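Long-range contacts in gdp-l-fucose synthetase (Naegleria fowleri, PDB 6AQZ), which probably makes GDP-L-fucose with NADPH as reductant, as a member of the NAD-dependent epimerase/dehydratase family with a Rossmann-type dinucleotide fold: residues M212-Y216 with F332-Y336; I141-L146 with E258-L262. All coordinates share one frame; numbering follows the deposited sequence.

Contact 1. Residues M212-Y216 with F332-Y336; sequences MHKCY and FLENY
Phe332 pushes the far rim of its ring, CE2 and CZ, between the roots of His213 and Tyr216, which stand three residues apart on helix 207-221. With CG anti to the backbone N, the ring is carried across the gap, and CE2 comes 3.9 Å from Tyr216 CB while CZ stands 4.0 Å from His213 CD2. Its edge is turned toward both neighbouring rings in offset edge-to-face pairs, with the planes at 80° to His213 and 69° to Tyr216. Phe200 stacks on Phe332, and Phe283 of helix 272-283 adds a further aromatic side chain. One residue on, Leu333 brings only a methyl group: CD2 sits 3.8 Å from Tyr216 CD2, at the edge of that ring and in its plane, on the solvent side of the contact.

Tyr336, three residues after Leu333, does two jobs. Its ring lies face-to-face on Tyr216, centroids 4.1 Å apart and planes at 20°, with Tyr216 CE1 offset toward the rim, 3.4 Å from Tyr336 CZ. Its hydroxyl reaches on to the edge of the imidazole, where Tyr336 OH and His213 NE2 share a hydrogen bond of 2.9 Å. Since His213 ND1 is bonded to the carbonyl O of Phe200, both ring nitrogens are engaged and the imidazole is fixed in rotation. Lys341 makes a cation-pi contact with Tyr336. The four rings form an aromatic cluster, here joining the C-terminal end of the chain to helix 207-221.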
# COMPACT_ATOMS: atom_id res chain seq x y z
N MET A 212 -18.35 0.14 29.08
CA MET A 212 -19.74 0.48 29.34
C MET A 212 -20.62 -0.75 29.40
O MET A 212 -21.45 -0.89 30.30
CB MET A 212 -20.27 1.45 28.29
CG MET A 212 -19.81 2.86 28.50
SD MET A 212 -20.50 3.99 27.29
CE MET A 212 -19.67 5.49 27.81
N HIS A 213 -20.45 -1.67 28.45
CA HIS A 213 -21.26 -2.88 28.44
C HIS A 213 -20.92 -3.75 29.63
O HIS A 213 -21.81 -4.38 30.22
CB HIS A 213 -21.04 -3.64 27.13
CG HIS A 213 -22.08 -4.68 26.86
ND1 HIS A 213 -22.00 -5.56 25.80
CD2 HIS A 213 -23.23 -4.98 27.50
CE1 HIS A 213 -23.05 -6.35 25.80
NE2 HIS A 213 -23.82 -6.02 26.83
N LYS A 214 -19.64 -3.80 30.00
CA LYS A 214 -19.20 -4.55 31.17
C LYS A 214 -19.83 -4.00 32.44
O LYS A 214 -20.31 -4.76 33.29
CB LYS A 214 -17.68 -4.50 31.26
CG LYS A 214 -16.98 -5.83 31.09
CD LYS A 214 -15.86 -5.74 30.10
CE LYS A 214 -14.52 -6.00 30.78
NZ LYS A 214 -14.68 -7.06 31.83
N CYS A 215 -19.86 -2.67 32.57
CA CYS A 215 -20.45 -2.06 33.76
C CYS A 215 -21.95 -2.34 33.81
O CYS A 215 -22.51 -2.59 34.88
CB CYS A 215 -20.16 -0.56 33.77
SG CYS A 215 -20.58 0.28 35.34
N TYR A 216 -22.61 -2.28 32.65
CA TYR A 216 -24.02 -2.62 32.55
C TYR A 216 -24.29 -4.05 33.02
O TYR A 216 -25.24 -4.29 33.77
CB TYR A 216 -24.49 -2.42 31.11
CG TYR A 216 -25.96 -2.76 30.87
CD1 TYR A 216 -26.33 -4.07 30.55
CD2 TYR A 216 -26.96 -1.79 30.93
CE1 TYR A 216 -27.66 -4.40 30.31
CE2 TYR A 216 -28.28 -2.11 30.69
CZ TYR A 216 -28.63 -3.42 30.39
OH TYR A 216 -29.95 -3.74 30.15
N PHE A 332 -27.20 4.51 25.96
CA PHE A 332 -27.05 3.06 26.04
C PHE A 332 -28.18 2.43 26.85
O PHE A 332 -28.76 1.42 26.44
CB PHE A 332 -25.68 2.74 26.63
CG PHE A 332 -25.30 1.30 26.57
CD1 PHE A 332 -25.34 0.62 25.37
CD2 PHE A 332 -24.87 0.64 27.70
CE1 PHE A 332 -24.97 -0.72 25.30
CE2 PHE A 332 -24.48 -0.69 27.63
CZ PHE A 332 -24.53 -1.37 26.43
N LEU A 333 -28.54 3.05 27.97
CA LEU A 333 -29.63 2.50 28.79
C LEU A 333 -30.95 2.56 28.04
O LEU A 333 -31.70 1.59 28.03
CB LEU A 333 -29.72 3.26 30.11
CG LEU A 333 -28.51 3.02 31.02
CD1 LEU A 333 -28.49 4.02 32.18
CD2 LEU A 333 -28.53 1.60 31.54
N GLU A 334 -31.23 3.68 27.36
CA GLU A 334 -32.50 3.81 26.67
C GLU A 334 -32.59 2.95 25.42
O GLU A 334 -33.70 2.65 24.98
CB GLU A 334 -32.77 5.27 26.31
N ASN A 335 -31.46 2.53 24.83
CA ASN A 335 -31.50 1.84 23.54
C ASN A 335 -30.84 0.47 23.57
O ASN A 335 -30.63 -0.12 22.50
CB ASN A 335 -30.83 2.70 22.47
CG ASN A 335 -31.61 3.95 22.16
OD1 ASN A 335 -32.63 3.89 21.47
ND2 ASN A 335 -31.15 5.09 22.67
N TYR A 336 -30.62 -0.11 24.75
CA TYR A 336 -29.82 -1.33 24.86
C TYR A 336 -30.26 -2.41 23.90
O TYR A 336 -29.42 -3.12 23.34
CB TYR A 336 -29.88 -1.85 26.30
CG TYR A 336 -29.04 -3.10 26.55
CD1 TYR A 336 -27.65 -3.01 26.67
CD2 TYR A 336 -29.63 -4.37 26.69
CE1 TYR A 336 -26.87 -4.14 26.91
CE2 TYR A 336 -28.84 -5.51 26.93
CZ TYR A 336 -27.47 -5.39 27.04
OH TYR A 336 -26.67 -6.49 27.27

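Contact 2. Residues I141-L146 with E258-L262; sequences ITEEKL and EPIML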
# COMPACT_ATOMS: atom_id res chain seq x y z
N ILE A 141 2.80 12.35 18.07
CA ILE A 141 2.58 12.03 16.67
C ILE A 141 2.01 13.24 15.94
O ILE A 141 1.02 13.84 16.38
CB ILE A 141 1.61 10.85 16.57
CG1 ILE A 141 2.19 9.64 17.28
CG2 ILE A 141 1.31 10.53 15.12
CD1 ILE A 141 1.16 8.53 17.42
N THR A 142 2.63 13.61 14.82
CA THR A 142 2.13 14.67 13.95
C THR A 142 1.82 14.09 12.58
O THR A 142 2.49 13.16 12.11
CB THR A 142 3.13 15.83 13.76
OG1 THR A 142 4.44 15.30 13.48
CG2 THR A 142 3.19 16.74 14.99
N GLU A 143 0.89 14.74 11.88
CA GLU A 143 0.39 14.23 10.60
C GLU A 143 1.50 13.92 9.59
O GLU A 143 1.39 12.95 8.83
CB GLU A 143 -0.59 15.25 10.02
CG GLU A 143 -1.88 15.45 10.86
CD GLU A 143 -1.74 16.54 11.89
OE1 GLU A 143 -0.60 16.80 12.33
OE2 GLU A 143 -2.76 17.14 12.26
N GLU A 144 2.59 14.70 9.59
CA GLU A 144 3.64 14.56 8.59
C GLU A 144 4.42 13.26 8.74
O GLU A 144 5.10 12.85 7.80
CB GLU A 144 4.62 15.74 8.68
N LYS A 145 4.30 12.58 9.88
CA LYS A 145 5.03 11.35 10.12
C LYS A 145 4.31 10.09 9.63
O LYS A 145 4.86 8.99 9.77
CB LYS A 145 5.30 11.24 11.62
CG LYS A 145 6.24 12.32 12.10
CD LYS A 145 6.17 12.43 13.60
CE LYS A 145 7.49 12.87 14.20
NZ LYS A 145 7.33 12.99 15.66
N LEU A 146 3.16 10.25 8.98
CA LEU A 146 2.33 9.12 8.57
C LEU A 146 3.09 8.01 7.82
O LEU A 146 2.87 6.82 8.10
CB LEU A 146 1.17 9.65 7.72
CG LEU A 146 0.23 8.60 7.14
CD1 LEU A 146 -0.44 7.78 8.25
CD2 LEU A 146 -0.82 9.30 6.30
N GLU A 258 -3.21 17.46 3.10
CA GLU A 258 -2.59 16.78 4.24
C GLU A 258 -3.67 16.37 5.23
O GLU A 258 -4.58 17.16 5.52
CB GLU A 258 -1.60 17.70 4.95
CG GLU A 258 -0.56 18.30 4.05
CD GLU A 258 0.35 17.25 3.43
OE1 GLU A 258 0.62 16.22 4.10
OE2 GLU A 258 0.76 17.46 2.26
N PRO A 259 -3.59 15.17 5.80
CA PRO A 259 -4.58 14.79 6.83
C PRO A 259 -4.47 15.72 8.01
O PRO A 259 -3.41 16.27 8.29
CB PRO A 259 -4.19 13.35 7.20
CG PRO A 259 -2.76 13.19 6.74
CD PRO A 259 -2.59 14.11 5.56
N ILE A 260 -5.60 15.94 8.69
CA ILE A 260 -5.63 16.75 9.90
C ILE A 260 -6.12 15.86 11.03
O ILE A 260 -7.14 15.19 10.90
CB ILE A 260 -6.51 18.01 9.75
CG1 ILE A 260 -6.53 18.80 11.04
CG2 ILE A 260 -7.94 17.67 9.33
CD1 ILE A 260 -7.28 20.15 10.91
N MET A 261 -5.37 15.83 12.13
CA MET A 261 -5.79 15.02 13.25
C MET A 261 -6.96 15.60 14.01
O MET A 261 -7.06 16.81 14.22
CB MET A 261 -4.63 14.76 14.17
CG MET A 261 -3.89 13.70 13.47
SD MET A 261 -3.15 12.60 14.59
CE MET A 261 -1.56 13.45 14.59
N LEU A 262 -7.87 14.72 14.41
CA LEU A 262 -8.99 15.07 15.27
C LEU A 262 -8.76 14.37 16.60
O LEU A 262 -8.97 13.16 16.73
CB LEU A 262 -10.30 14.63 14.64
CG LEU A 262 -10.60 15.01 13.18
CD1 LEU A 262 -12.05 14.62 12.80
CD2 LEU A 262 -10.35 16.48 12.92
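Glu143 lays its bent side chain over the carbonyl of Pro259 and against the Met261 side chain, its CG 3.1 Å from Pro259 O and 3.7 Å from Met261 CG. The chain starts beside the backbone N and then folds at chi2 (90°), which turns the carboxylate so that OE2 faces the amide of Met261. The bond that results, Met261 N to Glu143 OE2, is 2.9 Å long and nearly straight at 171°. The N-H meets the anti side of that oxygen and stands 23° out of the carboxylate plane.

Met261 answers from the strand. Its side chain crosses that of Glu143 obliquely, then bends at chi2 and chi3 so that the CE methyl turns back to Ile141. There CE lies 3.2 Å from the carbonyl O of Ile141, a tight approach, and 4.1 Å from Ile141 CG2, with the two side chains at about a right angle. On the Pro259 side the packing is looser, with Leu146 CD2 4.4 Å from Pro259 CG; Asp166 of helix 156-179 touches both of these residues.

In the sheet the strand pairs with 184-194, where Ile260 bonds through its backbone to Ser187 and Ile189. Ile141 in turn is tied by backbone bonds to Thr303 and Ser305. Lys308 of helix 307-312 donates to Pro259 O and touches the Glu143 side chain.

A carboxylate thus serves a strand amide as a backbone carbonyl would, docking the loop on strand 260-262 without a neighbouring strand there. With Lys308 close by, the local charge probably helps keep Glu143 ionised, which would strengthen its hold on the Met261 amide.

In the fold
The two contacts lie on opposite sides of the chain's centre, about 33 Å between centres and about 17 Å between nearest atoms. They share no helix or strand, though their segments alternate along the sequence. Contact 2 is the more buried and belongs to the main sheet, where a loop meets a strand; the side chain of Met261 is about 9 Å from the bound NADP. Contact 1 is only partly buried and joins two helices, and the side chain of Met212 is about 13 Å from the cofactor. Rings and a side-chain-to-side-chain bond dominate contact 1, whereas a carboxylate gripping a backbone amide, flanked by aliphatic groups, characterises contact 2.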